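Long-range contacts in Cel44C (Paenibacillus polymyxa, PDB 2YIH), which hydrolyses the beta-1,4-glucan backbone of xyloglucan and cellulose as an endo-glycosidase, of which this chain holds the family 44 catalytic domain: residues G29-L34 and N389-K394; R43-N48 and T93-Q98; G47-G52 and D71-S76; L107-M112 and G181-N186. The protein carries 8 engineered substitutions. All blocks are in the same frame, centred on the assembly; numbering follows the deposited sequence. Where two conformers were deposited one is given.

Contact 1: residues G29-L34 and N389-K394; sequences GTNQDL and NYWKLK. With EDO (1,2-ethanediol), chain O.
Strand 29-30 and strand 387-390, the first and last of the eight parallel strands, meet through Thr30 and Tyr390 and close the TIM barrel of the hydrolase. The pairing is short: Tyr390 N donates to Gly29 O at 3.2 Å, a second backbone bond follows from Asn31 N, and side chains join from there. Asn31 turns its CG beside its own backbone N, which lets backbone and amide bind the same acceptor. Its N and its ND2 each lie 2.9 Å from Tyr390 O; the first comes almost straight onto the carbonyl oxygen, the second from well above the carbonyl plane. Tyr390 O is thus gripped twice by one residue. The other side of the amide, OD1, reaches Arg44 of the next strand, and ND2 also bonds Thr357 O. The rest of the amide meets the indole at its edge, Asn31 CG lying 3.4 Å from Trp391 CE3.

Gln32 is bent at chi2 (91°), and the bend divides its tip between two neighbours. NE2 sits over a face of the Trp391 indole, 3.3 Å from CE2, with amide and ring planes 61° apart. OE1 takes the N-H of Lys392 at 2.9 Å in a nearly linear bond (177°). On the outer side Leu34 CD2 touches Tyr390 CE2 near the ring plane and also packs against CG of Lys392, while helix 399-409 covers Leu34 and Tyr390. Lys392 NZ bonds Gly396 O, and a water accepts from Lys392 NZ and donates to Asp33 O, each at 2.8 Å.

Contact 2: residues R43-N48 and T93-Q98; sequences RRLGGN and TSFHDQ. With BGC (beta-D-glucopyranose), chain B; EDO (1,2-ethanediol), chain N; EDO (1,2-ethanediol), chain L.
Phe95 lies between Arg43 and Leu45, two residues that point the same way from strand 42-45 of the TIM barrel toward helix 90-102 on its outside. The short segments of strand and helix run almost exactly antiparallel with axes 9.8 Å apart, the arrangement of a beta-alpha unit in such a barrel, whose helix leads back to the next parallel strand, 105-110. With CG anti to the backbone N (chi1 169°), the phenyl group extends from the helix to the strand.

Each face of the ring has a different partner. Leu45 CB sits over the centre of one face, 3.8 Å from the centroid and only 8° off the normal, a CH-pi contact. The Arg43 guanidinium covers the opposite face, displaced toward the rim, with NH1 3.6 Å from Phe95 CE1 and the two planes 25° apart. The end of the ring, CZ, approaches the strand backbone itself at Leu45 N, 3.6 Å away.

Arg43 is in turn layered: Phe95 CE1 lies over one face of its guanidinium and Gln98 CG over the other, so ring and aliphatic chain sandwich the flat cation. A bend at chi3 brings the group between these two residues. Arg43 NE also forms a salt bridge with Asp33 and NH1 bonds Ser99 OG, so the charge has further polar partners outside the two segments. Within the contact, NH1 donates to the carbonyl oxygen of the same phenylalanine, Phe95 O, at 2.9 Å, with that acceptor in the guanidinium plane.

Contact 3: residues G47-G52 and D71-S76; sequences GNRMTG and DNYLCS. With BGC (beta-D-glucopyranose), chain B; EDO (1,2-ethanediol), chain M.
Arg49 reaches from the short helical turn about 48-51 to Asp71, Tyr73 and Leu74. CB rests on the leucine, 3.9 Å from Leu74 CD2. The chain then bends at chi2, which directs CG and CD past the tyrosine, where CD lies 3.9 Å from Tyr73 CD2. NE donates to O1 of a bound ethanediol, probably from the crystallisation liquor, and NH2 to O2 of the same molecule. Tyr73 CB stands over the centre of one guanidinium face, 3.4 Å from Arg49 CZ; guanidinium and phenol planes are 30° apart.

The tip meets Asp71 end-on in a salt bridge, one nitrogen to each carboxylate oxygen, with a weak third bond from NH2 to OD1. NH2 to OD2 is the straighter arm: 3.1 Å, 176° at the hydrogen, the donor on the syn lone pair. NH1 comes closer to OD1, 2.8 Å, but from above the carboxylate plane and with a bent angle of 130°. OD1 also accepts Tyr73 N at 2.9 Å, from the opposite face of that plane, forming an Asx turn at the start of helix 73-77. Bonds from both sides should hold the rotation of the carboxylate, and Ser69 OG bonds OD2 from outside the segments. NH1 has a second partner in Ser60 OG.

Deeper in, Met50 SD touches Leu74 CD1. The salt bridge thus joins the turn that follows barrel strand 42-45 to the end of strand 69-71 and helix 73-77, with helix 90-102 packing against Leu74 and the Cys75-Cys85 disulfide tying helix 73-77 to helix 82-85.

Contact 4: residues L107-M112 and G181-N186; sequences LVTLPM and GYALDN
Val108 and Tyr182 pair on neighbouring parallel strands, 105-110 and 181-184, the third and fourth of the TIM barrel; their short segments are inclined by 34°. The regular part is tight. Val108 N to Gly181 O, Ala183 N to Val108 O and Leu110 N to Ala183 O are all bonds of 2.9 to 3.0 Å. On the face carrying Val108, Tyr182, Leu110 and Leu184, Leu110 CD1 lies 3.8 Å from Tyr182 CB, and helices 159-170 and 205-222 cover this layer. The other face carries Leu107, Thr109 and Ala183 toward the barrel interior. There Leu107 CD1 lies over the Gly181 peptide, 3.5 Å from Gly181 C, on a face where the glycine bears no CB.

Toward the C-terminal ends the pairing is looser. Leu110 CA and Leu184 CA stand 5.8 Å apart, Leu184 centres an inverse gamma turn, and the bond from Asp185 N to Leu110 O is weak and bent (126°). A water donates to both Thr109 OG1 and Asp185 O. Thr109 OG1 also bonds Leu45 O of the preceding strand. Side chains meet here too: Met112 SD packs on Leu184 CB, and the Asp185 carboxylate has four partners. OD1 receives Asn186 N, Thr51 OG1 and Trp191 NE1, while the other oxygen, OD2, accepts Met112 N at 2.8 Å on its anti lone pair.

How the contacts relate
From the N terminus, strand 29-30 opens contact 1, which closes only with strand 387-390, about 355 residues later, and so encloses the other three. Contacts 2 and 3 start from the same stretch, sharing Gly47 and Asn48. Contact 3 closes first, at helix 73-77, and contact 2 at helix 90-102, before strand 105-110 opens contact 4, which closes on strand 181-184. Contact 4 thus follows both in series. Contacts 1, 2 and 4 share the barrel sheet, in which 42-45 lies between 29-30 and 105-110; a probable backbone bond from Leu45 N to Leu107 O joins contact 2 to contact 4. The shared Asn48 packs on Asn186 of contact 4, and Trp391 of contact 1 on Gly47.

Contact 1: residues G29-L34 and N389-K394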
# COMPACT_ATOMS: atom_id res chain seq x y z
N GLY A 29 1.68 2.38 6.17
CA GLY A 29 1.43 0.96 6.17
C GLY A 29 2.52 0.23 5.44
O GLY A 29 3.22 0.80 4.61
N THR A 30 2.61 -1.07 5.70
CA THR A 30 3.65 -1.83 5.03
C THR A 30 3.20 -3.25 4.75
O THR A 30 2.15 -3.70 5.25
CB THR A 30 4.98 -1.80 5.84
OG1 THR A 30 6.06 -2.29 5.01
CG2 THR A 30 4.82 -2.66 7.13
N ASN A 31 3.98 -3.93 3.91
CA ASN A 31 3.87 -5.36 3.70
C ASN A 31 4.85 -6.04 4.64
O ASN A 31 4.49 -6.37 5.77
CB ASN A 31 4.15 -5.69 2.23
CG ASN A 31 2.95 -5.42 1.36
OD1 ASN A 31 2.02 -6.24 1.33
ND2 ASN A 31 2.91 -4.26 0.71
N GLN A 32 6.11 -6.13 4.24
CA GLN A 32 7.14 -6.66 5.15
C GLN A 32 7.33 -5.70 6.29
O GLN A 32 7.41 -4.48 6.07
CB GLN A 32 8.48 -6.79 4.41
CG GLN A 32 8.43 -7.76 3.22
CD GLN A 32 8.07 -7.08 1.93
OE1 GLN A 32 7.57 -5.95 1.91
NE2 GLN A 32 8.37 -7.75 0.81
N ASP A 33 7.39 -6.19 7.52
CA ASP A 33 7.84 -5.29 8.58
C ASP A 33 9.25 -4.79 8.31
O ASP A 33 10.10 -5.53 7.81
CB ASP A 33 7.76 -5.99 9.95
CG ASP A 33 6.35 -6.37 10.31
OD1 ASP A 33 5.44 -5.53 10.11
OD2 ASP A 33 6.17 -7.47 10.85
N LEU A 34 9.52 -3.53 8.65
CA LEU A 34 10.86 -2.93 8.44
C LEU A 34 11.68 -3.02 9.74
O LEU A 34 11.77 -4.10 10.33
CB LEU A 34 10.74 -1.50 7.87
CG LEU A 34 9.97 -1.43 6.54
CD1 LEU A 34 9.81 0.03 6.03
CD2 LEU A 34 10.65 -2.27 5.46
N ASN A 389 0.63 0.47 1.41
CA ASN A 389 1.55 -0.51 2.02
C ASN A 389 2.82 -0.65 1.16
O ASN A 389 2.78 -1.11 0.02
CB ASN A 389 0.84 -1.90 2.18
CG ASN A 389 -0.42 -1.81 2.98
OD1 ASN A 389 -0.45 -2.08 4.23
ND2 ASN A 389 -1.49 -1.44 2.33
N TYR A 390 3.92 -0.13 1.68
CA TYR A 390 5.23 -0.28 1.03
C TYR A 390 5.56 -1.78 0.82
O TYR A 390 5.15 -2.64 1.61
CB TYR A 390 6.27 0.35 1.95
CG TYR A 390 7.67 0.14 1.51
CD1 TYR A 390 8.17 0.79 0.39
CD2 TYR A 390 8.51 -0.75 2.21
CE1 TYR A 390 9.48 0.60 -0.03
CE2 TYR A 390 9.85 -0.92 1.83
CZ TYR A 390 10.30 -0.27 0.68
OH TYR A 390 11.59 -0.43 0.26
N TRP A 391 6.23 -2.06 -0.30
CA TRP A 391 6.75 -3.41 -0.55
C TRP A 391 8.29 -3.36 -0.69
O TRP A 391 8.82 -2.59 -1.47
CB TRP A 391 6.13 -3.97 -1.84
CG TRP A 391 6.65 -5.32 -2.14
CD1 TRP A 391 7.79 -5.62 -2.85
CD2 TRP A 391 6.09 -6.57 -1.72
NE1 TRP A 391 7.98 -7.00 -2.87
CE2 TRP A 391 6.95 -7.60 -2.18
CE3 TRP A 391 4.95 -6.91 -0.99
CZ2 TRP A 391 6.68 -8.96 -1.95
CZ3 TRP A 391 4.68 -8.28 -0.75
CH2 TRP A 391 5.57 -9.27 -1.20
N LYS A 392 9.00 -4.23 0.04
CA LYS A 392 10.46 -4.28 -0.09
C LYS A 392 10.90 -4.97 -1.40
O LYS A 392 10.84 -6.21 -1.51
CB LYS A 392 11.05 -5.07 1.08
CG LYS A 392 10.82 -4.46 2.47
CD LYS A 392 11.48 -5.40 3.54
CE LYS A 392 13.00 -5.22 3.56
NZ LYS A 392 13.63 -6.11 4.64
N LEU A 393 11.42 -4.17 -2.35
CA LEU A 393 12.00 -4.72 -3.57
C LEU A 393 13.44 -5.19 -3.33
O LEU A 393 13.97 -5.97 -4.13
CB LEU A 393 11.98 -3.69 -4.70
CG LEU A 393 10.58 -3.26 -5.13
CD1 LEU A 393 10.71 -2.09 -6.13
CD2 LEU A 393 9.78 -4.42 -5.74
N LYS A 394 14.04 -4.72 -2.24
CA LYS A 394 15.40 -5.14 -1.87
C LYS A 394 15.34 -5.75 -0.49
O LYS A 394 14.71 -5.19 0.42
CB LYS A 394 16.36 -3.95 -1.83
CG LYS A 394 17.80 -4.34 -1.98
CD LYS A 394 18.69 -3.53 -1.07
CE LYS A 394 20.01 -4.24 -0.90
NZ LYS A 394 19.80 -5.69 -0.67
C1 EDO O . 15.53 -10.07 6.19
O1 EDO O . 16.88 -9.70 6.43
C2 EDO O . 14.84 -8.93 5.45
O2 EDO O . 14.95 -9.16 4.04
O HOH W 1 12.82 -5.65 7.24

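Contact 2: residues R43-N48 and T93-Q98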
# COMPACT_ATOMS: atom_id res chain seq x y z
N ARG A 43 -0.82 -3.06 8.50
CA ARG A 43 0.05 -4.16 8.02
C ARG A 43 -0.74 -5.03 7.06
O ARG A 43 -1.92 -5.30 7.31
CB ARG A 43 0.56 -4.98 9.23
CG ARG A 43 1.48 -4.12 10.11
CD ARG A 43 1.93 -4.85 11.39
NE ARG A 43 2.81 -5.99 11.13
CZ ARG A 43 2.50 -7.25 11.42
NH1 ARG A 43 1.27 -7.57 11.81
NH2 ARG A 43 3.40 -8.20 11.27
N ARG A 44 -0.10 -5.51 5.98
CA ARG A 44 -0.77 -6.34 4.99
C ARG A 44 -0.04 -7.68 4.92
O ARG A 44 1.19 -7.71 4.87
CB ARG A 44 -0.67 -5.69 3.61
CG ARG A 44 -1.12 -6.59 2.43
CD ARG A 44 -1.25 -5.71 1.20
NE ARG A 44 -1.70 -6.47 0.01
CZ ARG A 44 -0.89 -6.94 -0.94
NH1 ARG A 44 0.44 -6.95 -0.76
NH2 ARG A 44 -1.42 -7.50 -2.04
N LEU A 45 -0.82 -8.75 4.83
CA LEU A 45 -0.28 -10.08 4.53
C LEU A 45 -0.77 -10.40 3.10
O LEU A 45 -1.92 -10.82 2.91
CB LEU A 45 -0.79 -11.11 5.55
CG LEU A 45 -0.29 -12.55 5.30
CD1 LEU A 45 1.22 -12.63 5.43
CD2 LEU A 45 -0.95 -13.50 6.27
N GLY A 46 0.11 -10.20 2.14
CA GLY A 46 -0.29 -10.30 0.73
C GLY A 46 0.89 -10.47 -0.17
O GLY A 46 1.95 -10.84 0.29
N GLY A 47 0.67 -10.31 -1.47
CA GLY A 47 1.70 -10.61 -2.44
C GLY A 47 1.65 -12.03 -2.99
O GLY A 47 0.73 -12.79 -2.68
N ASN A 48 2.63 -12.38 -3.81
CA ASN A 48 2.51 -13.60 -4.64
C ASN A 48 2.32 -14.86 -3.78
O ASN A 48 1.59 -15.78 -4.18
CB ASN A 48 3.74 -13.73 -5.52
CG ASN A 48 3.82 -12.62 -6.55
OD1 ASN A 48 2.83 -12.01 -6.86
ND2 ASN A 48 4.99 -12.45 -7.17
N THR A 93 -2.67 -16.06 12.13
CA THR A 93 -2.88 -15.67 13.53
C THR A 93 -1.61 -15.07 14.15
O THR A 93 -1.70 -14.09 14.92
CB THR A 93 -3.42 -16.84 14.42
OG1 THR A 93 -2.45 -17.90 14.49
CG2 THR A 93 -4.76 -17.33 13.85
N SER A 94 -0.43 -15.61 13.82
CA SER A 94 0.78 -14.98 14.32
C SER A 94 0.92 -13.54 13.77
O SER A 94 1.29 -12.60 14.50
CB SER A 94 2.01 -15.86 14.01
OG SER A 94 3.20 -15.25 14.52
N PHE A 95 0.58 -13.37 12.49
CA PHE A 95 0.61 -12.06 11.84
C PHE A 95 -0.36 -11.12 12.57
O PHE A 95 -0.01 -9.98 12.92
CB PHE A 95 0.19 -12.22 10.35
CG PHE A 95 -0.07 -10.90 9.64
CD1 PHE A 95 1.00 -10.08 9.23
CD2 PHE A 95 -1.37 -10.46 9.42
CE1 PHE A 95 0.74 -8.88 8.53
CE2 PHE A 95 -1.64 -9.23 8.82
CZ PHE A 95 -0.58 -8.43 8.37
N HIS A 96 -1.58 -11.57 12.79
CA HIS A 96 -2.58 -10.68 13.38
C HIS A 96 -2.28 -10.43 14.86
O HIS A 96 -2.47 -9.33 15.33
CB HIS A 96 -3.99 -11.25 13.24
CG HIS A 96 -5.06 -10.29 13.67
ND1 HIS A 96 -5.12 -9.00 13.19
CD2 HIS A 96 -6.07 -10.42 14.56
CE1 HIS A 96 -6.14 -8.38 13.75
NE2 HIS A 96 -6.74 -9.22 14.58
N ASP A 97 -1.74 -11.42 15.56
CA ASP A 97 -1.33 -11.19 16.96
C ASP A 97 -0.32 -10.04 17.02
O ASP A 97 -0.34 -9.23 17.97
CB ASP A 97 -0.69 -12.45 17.57
CG ASP A 97 -1.71 -13.53 17.93
OD1 ASP A 97 -2.95 -13.31 17.91
OD2 ASP A 97 -1.23 -14.65 18.27
N GLN A 98 0.59 -10.01 16.06
CA GLN A 98 1.56 -8.92 15.97
C GLN A 98 0.87 -7.58 15.67
O GLN A 98 1.21 -6.56 16.28
CB GLN A 98 2.67 -9.25 14.96
CG GLN A 98 3.79 -8.20 14.95
CD GLN A 98 4.72 -8.25 16.18
OE1 GLN A 98 4.40 -8.86 17.22
NE2 GLN A 98 5.87 -7.61 16.07
C2 BGC B . 6.04 -9.61 -12.00
C3 BGC B . 5.14 -10.03 -10.85
C4 BGC B . 5.29 -9.04 -9.69
C5 BGC B . 5.20 -7.59 -10.15
C6 BGC B . 5.62 -6.70 -8.98
C1 BGC B . 5.72 -8.16 -12.39
O2 BGC B . 5.86 -10.46 -13.14
O3 BGC B . 5.48 -11.34 -10.38
O4 BGC B . 4.36 -9.26 -8.62
O5 BGC B . 6.07 -7.36 -11.27
O6 BGC B . 6.81 -7.20 -8.36
C1 EDO N . -0.34 -18.46 16.61
O1 EDO N . -1.20 -17.31 16.74
C2 EDO N . 1.12 -18.14 16.89
O2 EDO N . 1.90 -19.10 16.16
C1 EDO L . 3.78 -12.62 2.29
O1 EDO L . 3.36 -12.87 0.95
C2 EDO L . 5.30 -12.72 2.30
O2 EDO L . 5.84 -11.64 1.55

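Contact 3: residues G47-G52 and D71-S76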
# COMPACT_ATOMS: atom_id res chain seq x y z
N GLY A 47 0.67 -10.31 -1.47
CA GLY A 47 1.70 -10.61 -2.44
C GLY A 47 1.65 -12.03 -2.99
O GLY A 47 0.73 -12.79 -2.68
N ASN A 48 2.63 -12.38 -3.81
CA ASN A 48 2.51 -13.60 -4.64
C ASN A 48 2.32 -14.86 -3.78
O ASN A 48 1.59 -15.78 -4.18
CB ASN A 48 3.74 -13.73 -5.52
CG ASN A 48 3.82 -12.62 -6.55
OD1 ASN A 48 2.83 -12.01 -6.86
ND2 ASN A 48 4.99 -12.45 -7.17
N ARG A 49 2.99 -14.93 -2.63
CA ARG A 49 2.88 -16.15 -1.80
C ARG A 49 1.47 -16.41 -1.28
O ARG A 49 1.17 -17.54 -0.86
CB ARG A 49 3.87 -16.10 -0.62
CG ARG A 49 5.26 -16.55 -1.02
CD ARG A 49 5.38 -18.06 -0.95
NE ARG A 49 6.75 -18.52 -1.25
CZ ARG A 49 7.15 -19.78 -1.07
NH1 ARG A 49 6.30 -20.68 -0.56
NH2 ARG A 49 8.43 -20.13 -1.30
N MET A 50 0.63 -15.37 -1.21
CA MET A 50 -0.67 -15.59 -0.59
C MET A 50 -1.71 -16.23 -1.50
O MET A 50 -2.72 -16.76 -1.02
CB MET A 50 -1.20 -14.30 0.04
CG MET A 50 -0.45 -13.93 1.35
SD MET A 50 -0.54 -15.24 2.60
CE MET A 50 -2.27 -15.15 3.06
N THR A 51 -1.46 -16.20 -2.81
CA THR A 51 -2.43 -16.79 -3.77
C THR A 51 -2.67 -18.27 -3.47
O THR A 51 -3.83 -18.74 -3.42
CB THR A 51 -1.89 -16.64 -5.21
OG1 THR A 51 -1.88 -15.24 -5.55
CG2 THR A 51 -2.76 -17.46 -6.21
N GLY A 52 -1.56 -19.01 -3.29
CA GLY A 52 -1.66 -20.44 -2.99
C GLY A 52 -1.44 -20.84 -1.54
O GLY A 52 -1.16 -22.02 -1.25
N ASP A 71 6.19 -24.89 -0.15
CA ASP A 71 7.03 -25.05 1.02
C ASP A 71 6.53 -24.19 2.18
O ASP A 71 5.45 -23.57 2.09
CB ASP A 71 8.49 -24.72 0.65
CG ASP A 71 8.64 -23.31 0.11
OD1 ASP A 71 8.07 -22.39 0.73
OD2 ASP A 71 9.26 -23.15 -0.97
N ASN A 72 7.26 -24.23 3.28
CA ASN A 72 6.90 -23.54 4.52
C ASN A 72 7.44 -22.10 4.62
O ASN A 72 7.56 -21.57 5.72
CB ASN A 72 7.37 -24.36 5.73
CG ASN A 72 8.90 -24.49 5.80
OD1 ASN A 72 9.61 -24.18 4.87
ND2 ASN A 72 9.38 -25.06 6.89
N TYR A 73 7.75 -21.48 3.49
CA TYR A 73 8.34 -20.13 3.52
C TYR A 73 7.56 -19.18 4.43
O TYR A 73 8.15 -18.39 5.16
CB TYR A 73 8.38 -19.53 2.12
CG TYR A 73 8.79 -18.06 2.12
CD1 TYR A 73 10.10 -17.68 2.39
CD2 TYR A 73 7.84 -17.06 1.93
CE1 TYR A 73 10.46 -16.36 2.44
CE2 TYR A 73 8.21 -15.73 1.92
CZ TYR A 73 9.50 -15.39 2.20
OH TYR A 73 9.86 -14.06 2.21
N LEU A 74 6.23 -19.19 4.34
CA LEU A 74 5.48 -18.14 5.08
C LEU A 74 5.60 -18.35 6.59
O LEU A 74 5.50 -17.40 7.40
CB LEU A 74 4.01 -18.11 4.64
CG LEU A 74 3.74 -17.48 3.27
CD1 LEU A 74 2.23 -17.53 2.96
CD2 LEU A 74 4.29 -16.02 3.24
N CYS A 75 5.79 -19.61 7.00
CA CYS A 75 6.08 -19.90 8.42
C CYS A 75 7.44 -19.31 8.81
O CYS A 75 7.57 -18.61 9.84
CB CYS A 75 6.11 -21.40 8.69
SG CYS A 75 4.48 -22.18 8.49
N SER A 76 8.44 -19.59 7.98
CA SER A 76 9.78 -19.00 8.15
C SER A 76 9.74 -17.47 8.23
O SER A 76 10.30 -16.85 9.15
CB SER A 76 10.69 -19.44 7.00
OG SER A 76 10.82 -20.85 6.97
C2 BGC B . 6.04 -9.61 -12.00
C3 BGC B . 5.14 -10.03 -10.85
C4 BGC B . 5.29 -9.04 -9.69
C5 BGC B . 5.20 -7.59 -10.15
C6 BGC B . 5.62 -6.70 -8.98
C1 BGC B . 5.72 -8.16 -12.39
O2 BGC B . 5.86 -10.46 -13.14
O3 BGC B . 5.48 -11.34 -10.38
O4 BGC B . 4.36 -9.26 -8.62
O5 BGC B . 6.07 -7.36 -11.27
O6 BGC B . 6.81 -7.20 -8.36
C1 EDO M . 9.75 -16.14 -2.48
O1 EDO M . 8.38 -16.59 -2.63
C2 EDO M . 10.37 -16.81 -1.24
O2 EDO M . 10.65 -18.19 -1.49

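Contact 4: residues L107-M112 and G181-N186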
# COMPACT_ATOMS: atom_id res chain seq x y z
N LEU A 107 -4.71 -6.42 7.07
CA LEU A 107 -5.32 -6.81 5.79
C LEU A 107 -4.79 -8.17 5.42
O LEU A 107 -3.59 -8.34 5.24
CB LEU A 107 -4.91 -5.80 4.71
CG LEU A 107 -5.32 -6.09 3.25
CD1 LEU A 107 -6.87 -6.31 3.14
CD2 LEU A 107 -4.89 -4.93 2.35
N VAL A 108 -5.68 -9.16 5.34
CA VAL A 108 -5.31 -10.55 5.10
C VAL A 108 -5.83 -11.01 3.71
O VAL A 108 -7.02 -10.94 3.41
CB VAL A 108 -5.95 -11.42 6.22
CG1 VAL A 108 -5.76 -12.92 5.95
CG2 VAL A 108 -5.36 -11.02 7.61
N THR A 109 -4.93 -11.52 2.89
CA THR A 109 -5.33 -12.02 1.58
C THR A 109 -5.99 -13.39 1.69
O THR A 109 -5.50 -14.26 2.43
CB THR A 109 -4.08 -12.12 0.69
OG1 THR A 109 -3.51 -10.81 0.58
CG2 THR A 109 -4.40 -12.63 -0.74
N LEU A 110 -7.00 -13.60 0.84
CA LEU A 110 -7.73 -14.88 0.75
C LEU A 110 -7.50 -15.39 -0.66
O LEU A 110 -7.24 -14.59 -1.57
CB LEU A 110 -9.23 -14.65 0.97
CG LEU A 110 -9.56 -14.11 2.38
CD1 LEU A 110 -11.06 -13.95 2.50
CD2 LEU A 110 -9.07 -15.10 3.42
N PRO A 111 -7.58 -16.72 -0.85
CA PRO A 111 -7.20 -17.27 -2.18
C PRO A 111 -8.38 -17.26 -3.17
O PRO A 111 -9.51 -17.61 -2.78
CB PRO A 111 -6.83 -18.73 -1.85
CG PRO A 111 -7.74 -19.06 -0.66
CD PRO A 111 -7.81 -17.76 0.17
N MET A 112 -8.10 -16.98 -4.45
CA MET A 112 -9.18 -16.94 -5.44
C MET A 112 -8.76 -17.55 -6.79
O MET A 112 -9.59 -17.73 -7.67
CB MET A 112 -9.65 -15.47 -5.59
CG MET A 112 -11.05 -15.31 -6.04
SD MET A 112 -11.57 -13.58 -6.13
CE MET A 112 -10.29 -12.85 -7.16
N GLY A 181 -9.70 -6.31 7.36
CA GLY A 181 -9.74 -6.32 5.90
C GLY A 181 -9.34 -7.66 5.29
O GLY A 181 -8.42 -8.32 5.77
N TYR A 182 -10.01 -8.01 4.18
CA TYR A 182 -9.63 -9.21 3.42
C TYR A 182 -9.48 -8.81 1.97
O TYR A 182 -10.31 -8.05 1.45
CB TYR A 182 -10.71 -10.32 3.50
CG TYR A 182 -10.89 -10.86 4.90
CD1 TYR A 182 -9.96 -11.72 5.46
CD2 TYR A 182 -11.96 -10.45 5.68
CE1 TYR A 182 -10.10 -12.16 6.77
CE2 TYR A 182 -12.13 -10.91 6.99
CZ TYR A 182 -11.23 -11.80 7.50
OH TYR A 182 -11.36 -12.25 8.79
N ALA A 183 -8.45 -9.36 1.31
CA ALA A 183 -8.17 -9.02 -0.08
C ALA A 183 -8.50 -10.24 -0.94
O ALA A 183 -8.24 -11.39 -0.53
CB ALA A 183 -6.66 -8.62 -0.28
N LEU A 184 -9.03 -9.94 -2.12
CA LEU A 184 -9.42 -10.94 -3.11
C LEU A 184 -8.16 -11.35 -3.91
O LEU A 184 -7.96 -10.93 -5.04
CB LEU A 184 -10.54 -10.40 -4.02
CG LEU A 184 -11.79 -9.92 -3.26
CD1 LEU A 184 -12.76 -9.27 -4.29
CD2 LEU A 184 -12.51 -11.08 -2.54
N ASP A 185 -7.38 -12.25 -3.31
CA ASP A 185 -6.15 -12.78 -3.91
C ASP A 185 -5.18 -11.61 -4.20
O ASP A 185 -5.19 -10.59 -3.49
CB ASP A 185 -6.50 -13.61 -5.15
CG ASP A 185 -5.43 -14.67 -5.47
OD1 ASP A 185 -4.35 -14.29 -5.97
OD2 ASP A 185 -5.68 -15.84 -5.18
N ASN A 186 -4.38 -11.73 -5.27
CA ASN A 186 -3.24 -10.86 -5.51
C ASN A 186 -2.94 -10.90 -7.00
O ASN A 186 -2.67 -11.99 -7.54
CB ASN A 186 -2.01 -11.37 -4.72
CG ASN A 186 -0.77 -10.51 -4.95
OD1 ASN A 186 0.12 -10.89 -5.73
ND2 ASN A 186 -0.75 -9.36 -4.33
O HOH W 2 -3.70 -9.21 -1.64